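Local coordinates for ASCH domain-containing protein (Pyrococcus horikoshii, PDB 2Z0T), which is of unknown function but, as an ASCH-domain protein related to the PUA family, probably binds RNA, at residues Leu26-Arg32 with Arg94-Tyr98; Glu4-Gln8 with Ile22-Leu26; Ile34-Asp38 with Lys50-Ile54. One frame throughout, in Å; residues are numbered along the deposited sequence.

The three contacts are tied to one five-stranded sheet: interaction 2 links its outermost strands, while interactions 1 and 3 set the loop 27-38 against helix 92-98 and strand 47-57. Interaction 2 works through the side chain of R25; L26, the end of that strand, passes directly into interaction 1, whose centre lies 12 Å away. There the two contacts also touch, K30 NZ lying 2.6 Å from E4 O in a probable hydrogen bond. The same loop then runs on into interaction 3, centred about 17 Å from the centre of interaction 1 and 13 Å from that of interaction 2, where M5 CE packs 3.7 Å from I34 CD1. No ligand marks a binding site.

Interaction 1. Residues Leu26-Arg32 with Arg94-Tyr98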
loop_
_atom_site.group_PDB
_atom_site.type_symbol
_atom_site.label_atom_id
_atom_site.label_comp_id
_atom_site.label_asym_id
_atom_site.label_seq_id
_atom_site.Cartn_x
_atom_site.Cartn_y
_atom_site.Cartn_z
ATOM N N LEU A 26 3.570 -2.653 -5.586
ATOM C CA LEU A 26 4.727 -2.671 -6.464
ATOM C C LEU A 26 4.572 -1.370 -7.235
ATOM O O LEU A 26 3.455 -0.994 -7.599
ATOM C CB LEU A 26 4.660 -3.836 -7.453
ATOM C CG LEU A 26 5.133 -5.207 -6.978
ATOM C CD1 LEU A 26 4.852 -6.242 -8.058
ATOM C CD2 LEU A 26 6.621 -5.147 -6.661
ATOM N N TYR A 27 5.677 -0.673 -7.468
ATOM C CA TYR A 27 5.634 0.575 -8.217
ATOM C C TYR A 27 5.632 0.161 -9.688
ATOM O O TYR A 27 6.565 0.457 -10.432
ATOM C CB TYR A 27 6.871 1.415 -7.877
ATOM C CG TYR A 27 6.912 2.795 -8.497
ATOM C CD1 TYR A 27 5.806 3.647 -8.442
ATOM C CD2 TYR A 27 8.080 3.272 -9.092
ATOM C CE1 TYR A 27 5.867 4.942 -8.964
ATOM C CE2 TYR A 27 8.151 4.563 -9.614
ATOM C CZ TYR A 27 7.042 5.390 -9.545
ATOM O OH TYR A 27 7.113 6.663 -10.057
ATOM N N ASP A 28 4.576 -0.544 -10.087
ATOM C CA ASP A 28 4.442 -1.036 -11.454
ATOM C C ASP A 28 3.785 -0.035 -12.399
ATOM O O ASP A 28 3.512 1.106 -12.027
ATOM C CB ASP A 28 3.662 -2.356 -11.466
ATOM C CG ASP A 28 2.356 -2.273 -10.700
ATOM O OD1 ASP A 28 1.718 -1.202 -10.719
ATOM O OD2 ASP A 28 1.959 -3.286 -10.084
ATOM N N GLU A 29 3.534 -0.469 -13.631
ATOM C CA GLU A 29 2.932 0.404 -14.635
ATOM C C GLU A 29 1.633 1.061 -14.170
ATOM O O GLU A 29 1.413 2.255 -14.392
ATOM C CB GLU A 29 2.684 -0.376 -15.931
ATOM C CG GLU A 29 3.947 -0.990 -16.531
ATOM C CD GLU A 29 4.239 -2.392 -16.015
ATOM O OE1 GLU A 29 3.801 -2.736 -14.895
ATOM O OE2 GLU A 29 4.925 -3.153 -16.734
ATOM N N LYS A 30 0.778 0.283 -13.517
ATOM C CA LYS A 30 -0.497 0.798 -13.036
ATOM C C LYS A 30 -0.314 1.843 -11.941
ATOM O O LYS A 30 -0.966 2.884 -11.947
ATOM C CB LYS A 30 -1.356 -0.356 -12.512
ATOM C CG LYS A 30 -2.702 0.067 -11.952
ATOM C CD LYS A 30 -3.517 -1.150 -11.538
ATOM C CE LYS A 30 -4.898 -0.759 -11.037
ATOM N NZ LYS A 30 -5.713 -1.964 -10.730
ATOM N N ARG A 31 0.583 1.566 -11.005
ATOM C CA ARG A 31 0.829 2.484 -9.898
ATOM C C ARG A 31 1.623 3.734 -10.290
ATOM O O ARG A 31 1.550 4.754 -9.609
ATOM C CB ARG A 31 1.554 1.741 -8.769
ATOM C CG ARG A 31 0.673 1.346 -7.583
ATOM C CD ARG A 31 -0.575 0.560 -7.980
ATOM N NE ARG A 31 -0.277 -0.694 -8.666
ATOM C CZ ARG A 31 -1.147 -1.691 -8.806
ATOM N NH1 ARG A 31 -2.371 -1.586 -8.304
ATOM N NH2 ARG A 31 -0.800 -2.794 -9.453
ATOM N N ARG A 32 2.367 3.656 -11.392
ATOM C CA ARG A 32 3.188 4.778 -11.848
ATOM C C ARG A 32 2.422 5.962 -12.432
ATOM O O ARG A 32 3.020 6.896 -12.959
ATOM C CB ARG A 32 4.224 4.279 -12.862
ATOM C CG ARG A 32 5.277 3.389 -12.221
ATOM C CD ARG A 32 6.263 2.809 -13.215
ATOM N NE ARG A 32 7.309 2.064 -12.520
ATOM C CZ ARG A 32 8.402 1.579 -13.098
ATOM N NH1 ARG A 32 8.604 1.755 -14.398
ATOM N NH2 ARG A 32 9.302 0.931 -12.372
ATOM N N ARG A 94 9.820 -9.067 -9.656
ATOM C CA ARG A 94 8.995 -7.885 -9.898
ATOM C C ARG A 94 9.414 -6.744 -8.976
ATOM O O ARG A 94 9.454 -5.585 -9.389
ATOM C CB ARG A 94 7.513 -8.216 -9.686
ATOM C CG ARG A 94 6.903 -9.059 -10.797
ATOM C CD ARG A 94 5.595 -9.706 -10.354
ATOM N NE ARG A 94 4.511 -8.750 -10.166
ATOM C CZ ARG A 94 3.368 -9.030 -9.545
ATOM N NH1 ARG A 94 3.163 -10.241 -9.041
ATOM N NH2 ARG A 94 2.422 -8.105 -9.439
ATOM N N GLU A 95 9.728 -7.078 -7.727
ATOM C CA GLU A 95 10.152 -6.084 -6.747
ATOM C C GLU A 95 11.414 -5.378 -7.241
ATOM O O GLU A 95 11.511 -4.153 -7.205
ATOM C CB GLU A 95 10.422 -6.758 -5.396
ATOM C CG GLU A 95 10.822 -5.798 -4.282
ATOM C CD GLU A 95 11.072 -6.498 -2.962
ATOM O OE1 GLU A 95 10.944 -7.741 -2.912
ATOM O OE2 GLU A 95 11.399 -5.807 -1.971
ATOM N N LYS A 96 12.380 -6.160 -7.710
ATOM C CA LYS A 96 13.631 -5.608 -8.218
ATOM C C LYS A 96 13.431 -4.809 -9.507
ATOM O O LYS A 96 14.095 -3.796 -9.731
ATOM C CB LYS A 96 14.641 -6.738 -8.463
ATOM C CG LYS A 96 15.322 -7.267 -7.201
ATOM C CD LYS A 96 14.315 -7.706 -6.147
ATOM C CE LYS A 96 14.987 -8.334 -4.935
ATOM N NZ LYS A 96 13.991 -8.734 -3.897
ATOM N N LYS A 97 12.507 -5.262 -10.347
ATOM C CA LYS A 97 12.230 -4.602 -11.618
ATOM C C LYS A 97 11.493 -3.265 -11.519
ATOM O O LYS A 97 11.819 -2.311 -12.235
ATOM C CB LYS A 97 11.419 -5.539 -12.519
ATOM C CG LYS A 97 11.001 -4.920 -13.842
ATOM C CD LYS A 97 10.081 -5.844 -14.620
ATOM C CE LYS A 97 9.664 -5.226 -15.943
ATOM N NZ LYS A 97 8.722 -6.114 -16.685
ATOM N N TYR A 98 10.507 -3.192 -10.633
ATOM C CA TYR A 98 9.689 -1.986 -10.490
ATOM C C TYR A 98 9.939 -1.097 -9.281
ATOM O O TYR A 98 9.714 0.113 -9.340
ATOM C CB TYR A 98 8.210 -2.373 -10.470
ATOM C CG TYR A 98 7.718 -3.054 -11.720
ATOM C CD1 TYR A 98 7.614 -2.358 -12.922
ATOM C CD2 TYR A 98 7.346 -4.399 -11.701
ATOM C CE1 TYR A 98 7.150 -2.982 -14.078
ATOM C CE2 TYR A 98 6.883 -5.034 -12.852
ATOM C CZ TYR A 98 6.788 -4.320 -14.034
ATOM O OH TYR A 98 6.329 -4.942 -15.172
HETATM O O HOH W 1 2.111 -5.927 -11.083
HETATM O O HOH W 2 11.477 0.051 -13.556
#
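An inverse gamma turn centred on Y27 and an Asx motif at D28 shape the loop that leaves strand 22-26 and rests against the last turn of helix 92-98. D28 suits its place because its carboxylate can serve several donors: OD1 accepts from R31 N (3.0 Å) and R31 NE (2.9 Å), and OD2 takes R31 NH2 (2.9 Å) in a salt bridge. Water 1 donates to D28 OD2 (2.8 Å) and accepts from R94 NH2 (2.7 Å), linking loop to helix. R32 does similar work from the opposite sign of charge. R32 NE donates to Y27 O (2.7 Å), and R32 NH2 reaches Y98 O (3.2 Å), a carbonyl at the helix end, while water 2 joins R32 NH2 (2.6 Å) to K97 O (2.7 Å). Y98 OH donates to E29 OE2 (2.8 Å) and accepts from K97 NZ (3.1 Å), so one hydroxyl serves as donor and acceptor, between a carboxylate and an ammonium group. Between these polar links lie carbon contacts. L26 lays CD1 over a face of the R94 guanidinium, 3.3 Å from R94 NE, and D28 CB makes a CH-pi contact, 4.1 Å from the Y98 ring centroid and 8° off its normal.

Interaction 2. Residues Glu4-Gln8 with Ile22-Leu26; sequences EMGLQ and IEGRL
Two strands from opposite edges of the sheet face each other here without backbone pairing: the nearest CA atoms are M5 and R25 at 10.4 Å and L7 and E23 at 9.5 Å, so the segments run in opposite senses and long side chains must span the gap. Residue E4 is extended, and its carbonyl accepts from K30 NZ. M5 follows, fully extended (phi/psi -158/152), with CB toward the partner; chi1 p and chi2 t lay the sulphur over one face of the R25 guanidinium, SD 3.8 Å from R25 CZ, where an unbranched, polarisable thioether fits well. G6 (-75/158) turns its carbonyl inward: R25 NH2 donates to G6 O at 2.5 Å, almost linearly (178°). L7 returns to extended angles (-156/130) and, with chi1 t and chi2 p, brings CD1 to 3.6 Å from E23 OE2 and 3.8 Å from R25 NH2, at the guanidinium edge. Q8 then stands at the N-cap of helix 9-16. Across the gap, E23 and R25 both point inward from strand 22-26. R25 (chi1 m, chi2 m, chi3 t) folds back upon E23 (chi1 t, chi2 p), and E23 OE2 accepts from R25 NE at 2.7 Å and R25 NH2 at 2.9 Å, neutralising the buried charge. Such inward bridging between the outermost strands of a strongly curved sheet is consistent with the open, barrel-like core of the PUA-related ASCH fold.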
loop_
_atom_site.group_PDB
_atom_site.type_symbol
_atom_site.label_atom_id
_atom_site.label_comp_id
_atom_site.label_asym_id
_atom_site.label_seq_id
_atom_site.Cartn_x
_atom_site.Cartn_y
_atom_site.Cartn_z
ATOM N N GLU A 4 -8.835 1.934 -9.615
ATOM C CA GLU A 4 -9.449 0.768 -8.996
ATOM C C GLU A 4 -8.408 -0.307 -8.744
ATOM O O GLU A 4 -7.579 -0.589 -9.606
ATOM C CB GLU A 4 -10.530 0.180 -9.903
ATOM C CG GLU A 4 -11.711 1.079 -10.169
ATOM C CD GLU A 4 -12.697 0.440 -11.129
ATOM O OE1 GLU A 4 -13.157 -0.685 -10.840
ATOM O OE2 GLU A 4 -13.008 1.059 -12.167
ATOM N N MET A 5 -8.440 -0.897 -7.557
ATOM C CA MET A 5 -7.529 -1.981 -7.241
ATOM C C MET A 5 -8.078 -2.829 -6.105
ATOM O O MET A 5 -8.867 -2.361 -5.279
ATOM C CB MET A 5 -6.105 -1.463 -6.939
ATOM C CG MET A 5 -5.953 -0.394 -5.874
ATOM S SD MET A 5 -4.217 0.221 -5.794
ATOM C CE MET A 5 -4.284 1.626 -6.880
ATOM N N GLY A 6 -7.689 -4.098 -6.100
ATOM C CA GLY A 6 -8.163 -5.007 -5.078
ATOM C C GLY A 6 -7.492 -4.779 -3.741
ATOM O O GLY A 6 -6.404 -4.205 -3.666
ATOM N N LEU A 7 -8.151 -5.222 -2.681
ATOM C CA LEU A 7 -7.617 -5.089 -1.335
ATOM C C LEU A 7 -8.240 -6.149 -0.441
ATOM O O LEU A 7 -9.460 -6.313 -0.419
ATOM C CB LEU A 7 -7.922 -3.700 -0.775
ATOM C CG LEU A 7 -7.285 -3.390 0.582
ATOM C CD1 LEU A 7 -5.764 -3.313 0.428
ATOM C CD2 LEU A 7 -7.834 -2.075 1.120
ATOM N N GLN A 8 -7.399 -6.875 0.291
ATOM C CA GLN A 8 -7.889 -7.912 1.187
ATOM C C GLN A 8 -8.770 -7.317 2.278
ATOM O O GLN A 8 -8.545 -6.200 2.744
ATOM C CB GLN A 8 -6.719 -8.680 1.807
ATOM C CG GLN A 8 -6.003 -9.577 0.812
ATOM C CD GLN A 8 -4.970 -10.479 1.463
ATOM O OE1 GLN A 8 -4.425 -11.377 0.819
ATOM N NE2 GLN A 8 -4.691 -10.243 2.741
ATOM N N ILE A 22 -1.075 3.696 5.233
ATOM C CA ILE A 22 -0.248 3.532 4.048
ATOM C C ILE A 22 -0.596 2.242 3.319
ATOM O O ILE A 22 -0.822 1.210 3.951
ATOM C CB ILE A 22 1.252 3.445 4.433
ATOM C CG1 ILE A 22 1.668 4.684 5.229
ATOM C CG2 ILE A 22 2.108 3.268 3.179
ATOM C CD1 ILE A 22 1.546 5.990 4.460
ATOM N N GLU A 23 -0.644 2.302 1.991
ATOM C CA GLU A 23 -0.899 1.106 1.203
ATOM C C GLU A 23 0.358 0.864 0.379
ATOM O O GLU A 23 0.750 1.705 -0.430
ATOM C CB GLU A 23 -2.097 1.281 0.270
ATOM C CG GLU A 23 -2.267 0.135 -0.745
ATOM C CD GLU A 23 -2.456 -1.236 -0.099
ATOM O OE1 GLU A 23 -2.503 -1.320 1.146
ATOM O OE2 GLU A 23 -2.560 -2.237 -0.842
ATOM N N GLY A 24 0.993 -0.278 0.609
ATOM C CA GLY A 24 2.198 -0.614 -0.126
ATOM C C GLY A 24 1.851 -1.445 -1.343
ATOM O O GLY A 24 1.024 -2.352 -1.263
ATOM N N ARG A 25 2.486 -1.131 -2.468
ATOM C CA ARG A 25 2.255 -1.825 -3.729
ATOM C C ARG A 25 3.547 -1.849 -4.529
ATOM O O ARG A 25 4.508 -1.156 -4.194
ATOM C CB ARG A 25 1.216 -1.067 -4.563
ATOM C CG ARG A 25 -0.167 -1.023 -3.969
ATOM C CD ARG A 25 -0.967 -2.236 -4.375
ATOM N NE ARG A 25 -2.143 -2.374 -3.528
ATOM C CZ ARG A 25 -3.263 -2.983 -3.895
ATOM N NH1 ARG A 25 -3.371 -3.513 -5.106
ATOM N NH2 ARG A 25 -4.273 -3.055 -3.041
ATOM N N LEU A 26 3.570 -2.653 -5.586
ATOM C CA LEU A 26 4.727 -2.671 -6.464
ATOM C C LEU A 26 4.572 -1.370 -7.235
ATOM O O LEU A 26 3.455 -0.994 -7.599
ATOM C CB LEU A 26 4.660 -3.836 -7.453
ATOM C CG LEU A 26 5.133 -5.207 -6.978
ATOM C CD1 LEU A 26 4.852 -6.242 -8.058
ATOM C CD2 LEU A 26 6.621 -5.147 -6.661
#

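Interaction 3. Residues Ile34-Asp38 with Lys50-Ile54; sequences IKPGD and KVKGI
A type II beta turn from K35 to D38 sits against strand 47-57, running antiparallel to it, with CA atoms closest at P36 and K52 (4.9 Å) and K35 and I54 (6.7 Å). P36 (-53/137) and G37 (109/-23) fill the turn's central positions; glycine is called for because a CB there would jam against the preceding carbonyl. The turn closes with D38 N to K35 O at 3.0 Å, and D38 OD2 accepts K35 N at 3.0 Å as well as W3 NE1. Two backbone bonds join turn to strand: G37 N to V51 O and V51 N to D38 O, each 2.9 Å. K50 curls its side chain (chi1 t, chi2 p, chi3 p) so that NZ donates to G37 O at 3.0 Å; water 3 also bridges this pair. In shape, the rigid proline ring rests on the backbone of G53 (P36 CG to G53 CA 3.9 Å) and beside I54 (P36 CD to I54 CG1 4.1 Å), while P36 CA makes a CA-H...O contact with V51 O at 3.4 Å. V51 (chi1 t) fills the hollow beneath the turn, CG1 3.8 Å from K35 O, CG2 4.0 Å from I34 CG2 and 4.2 Å from D38 CB. I34 CG2 also packs on I54 CD1 at 4.1 Å. Beside the turn, K52 (-103/-20) and G53 both face E104, a classic beta bulge in the pairing of strand 47-57 with strand 100-107.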
loop_
_atom_site.group_PDB
_atom_site.type_symbol
_atom_site.label_atom_id
_atom_site.label_comp_id
_atom_site.label_asym_id
_atom_site.label_seq_id
_atom_site.Cartn_x
_atom_site.Cartn_y
_atom_site.Cartn_z
ATOM N N ILE A 34 -0.261 7.325 -10.536
ATOM C CA ILE A 34 -0.996 7.856 -9.392
ATOM C C ILE A 34 -0.275 9.042 -8.760
ATOM O O ILE A 34 0.947 9.037 -8.622
ATOM C CB ILE A 34 -1.185 6.762 -8.321
ATOM C CG1 ILE A 34 -1.910 5.562 -8.935
ATOM C CG2 ILE A 34 -1.955 7.323 -7.127
ATOM C CD1 ILE A 34 -2.126 4.412 -7.956
ATOM N N LYS A 35 -1.035 10.062 -8.378
ATOM C CA LYS A 35 -0.449 11.238 -7.751
ATOM C C LYS A 35 -1.371 11.764 -6.659
ATOM O O LYS A 35 -2.570 11.482 -6.666
ATOM C CB LYS A 35 -0.204 12.330 -8.797
ATOM C CG LYS A 35 -1.463 12.850 -9.487
ATOM C CD LYS A 35 -1.105 13.865 -10.564
ATOM C CE LYS A 35 -2.341 14.391 -11.271
ATOM N NZ LYS A 35 -3.103 13.294 -11.928
ATOM N N PRO A 36 -0.819 12.518 -5.692
ATOM C CA PRO A 36 -1.649 13.061 -4.616
ATOM C C PRO A 36 -2.822 13.821 -5.231
ATOM O O PRO A 36 -2.652 14.556 -6.206
ATOM C CB PRO A 36 -0.678 13.973 -3.864
ATOM C CG PRO A 36 0.615 13.243 -4.001
ATOM C CD PRO A 36 0.602 12.844 -5.471
ATOM N N GLY A 37 -4.010 13.628 -4.671
ATOM C CA GLY A 37 -5.191 14.285 -5.202
ATOM C C GLY A 37 -6.091 13.269 -5.883
ATOM O O GLY A 37 -7.292 13.494 -6.042
ATOM N N ASP A 38 -5.507 12.147 -6.298
ATOM C CA ASP A 38 -6.266 11.083 -6.951
ATOM C C ASP A 38 -7.081 10.319 -5.920
ATOM O O ASP A 38 -6.870 10.458 -4.718
ATOM C CB ASP A 38 -5.336 10.086 -7.651
ATOM C CG ASP A 38 -4.691 10.650 -8.893
ATOM O OD1 ASP A 38 -5.078 11.756 -9.325
ATOM O OD2 ASP A 38 -3.794 9.973 -9.443
ATOM N N LYS A 50 -8.558 8.829 -0.441
ATOM C CA LYS A 50 -7.922 9.941 -1.133
ATOM C C LYS A 50 -6.419 9.704 -1.025
ATOM O O LYS A 50 -5.938 9.275 0.024
ATOM C CB LYS A 50 -8.277 11.267 -0.455
ATOM C CG LYS A 50 -7.427 12.448 -0.910
ATOM C CD LYS A 50 -7.695 12.853 -2.359
ATOM C CE LYS A 50 -9.025 13.581 -2.491
ATOM N NZ LYS A 50 -9.196 14.179 -3.845
ATOM N N VAL A 51 -5.691 9.953 -2.110
ATOM C CA VAL A 51 -4.237 9.786 -2.112
ATOM C C VAL A 51 -3.631 11.087 -1.605
ATOM O O VAL A 51 -3.820 12.144 -2.213
ATOM C CB VAL A 51 -3.699 9.503 -3.530
ATOM C CG1 VAL A 51 -2.168 9.416 -3.505
ATOM C CG2 VAL A 51 -4.289 8.205 -4.060
ATOM N N LYS A 52 -2.912 11.006 -0.487
ATOM C CA LYS A 52 -2.298 12.183 0.118
ATOM C C LYS A 52 -0.800 12.284 -0.146
ATOM O O LYS A 52 -0.223 13.366 -0.034
ATOM C CB LYS A 52 -2.537 12.177 1.631
ATOM C CG LYS A 52 -3.981 11.914 2.048
ATOM C CD LYS A 52 -4.940 12.964 1.526
ATOM C CE LYS A 52 -4.693 14.319 2.158
ATOM N NZ LYS A 52 -5.728 15.313 1.742
ATOM N N GLY A 53 -0.171 11.161 -0.491
ATOM C CA GLY A 53 1.259 11.174 -0.748
ATOM C C GLY A 53 1.752 9.935 -1.471
ATOM O O GLY A 53 1.110 8.884 -1.421
ATOM N N ILE A 54 2.892 10.069 -2.144
ATOM C CA ILE A 54 3.506 8.973 -2.891
ATOM C C ILE A 54 5.009 8.957 -2.611
ATOM O O ILE A 54 5.706 9.936 -2.889
ATOM C CB ILE A 54 3.292 9.142 -4.428
ATOM C CG1 ILE A 54 1.807 8.997 -4.784
ATOM C CG2 ILE A 54 4.133 8.124 -5.194
ATOM C CD1 ILE A 54 1.264 7.588 -4.629
HETATM O O HOH W 3 -8.176 16.111 -5.366
#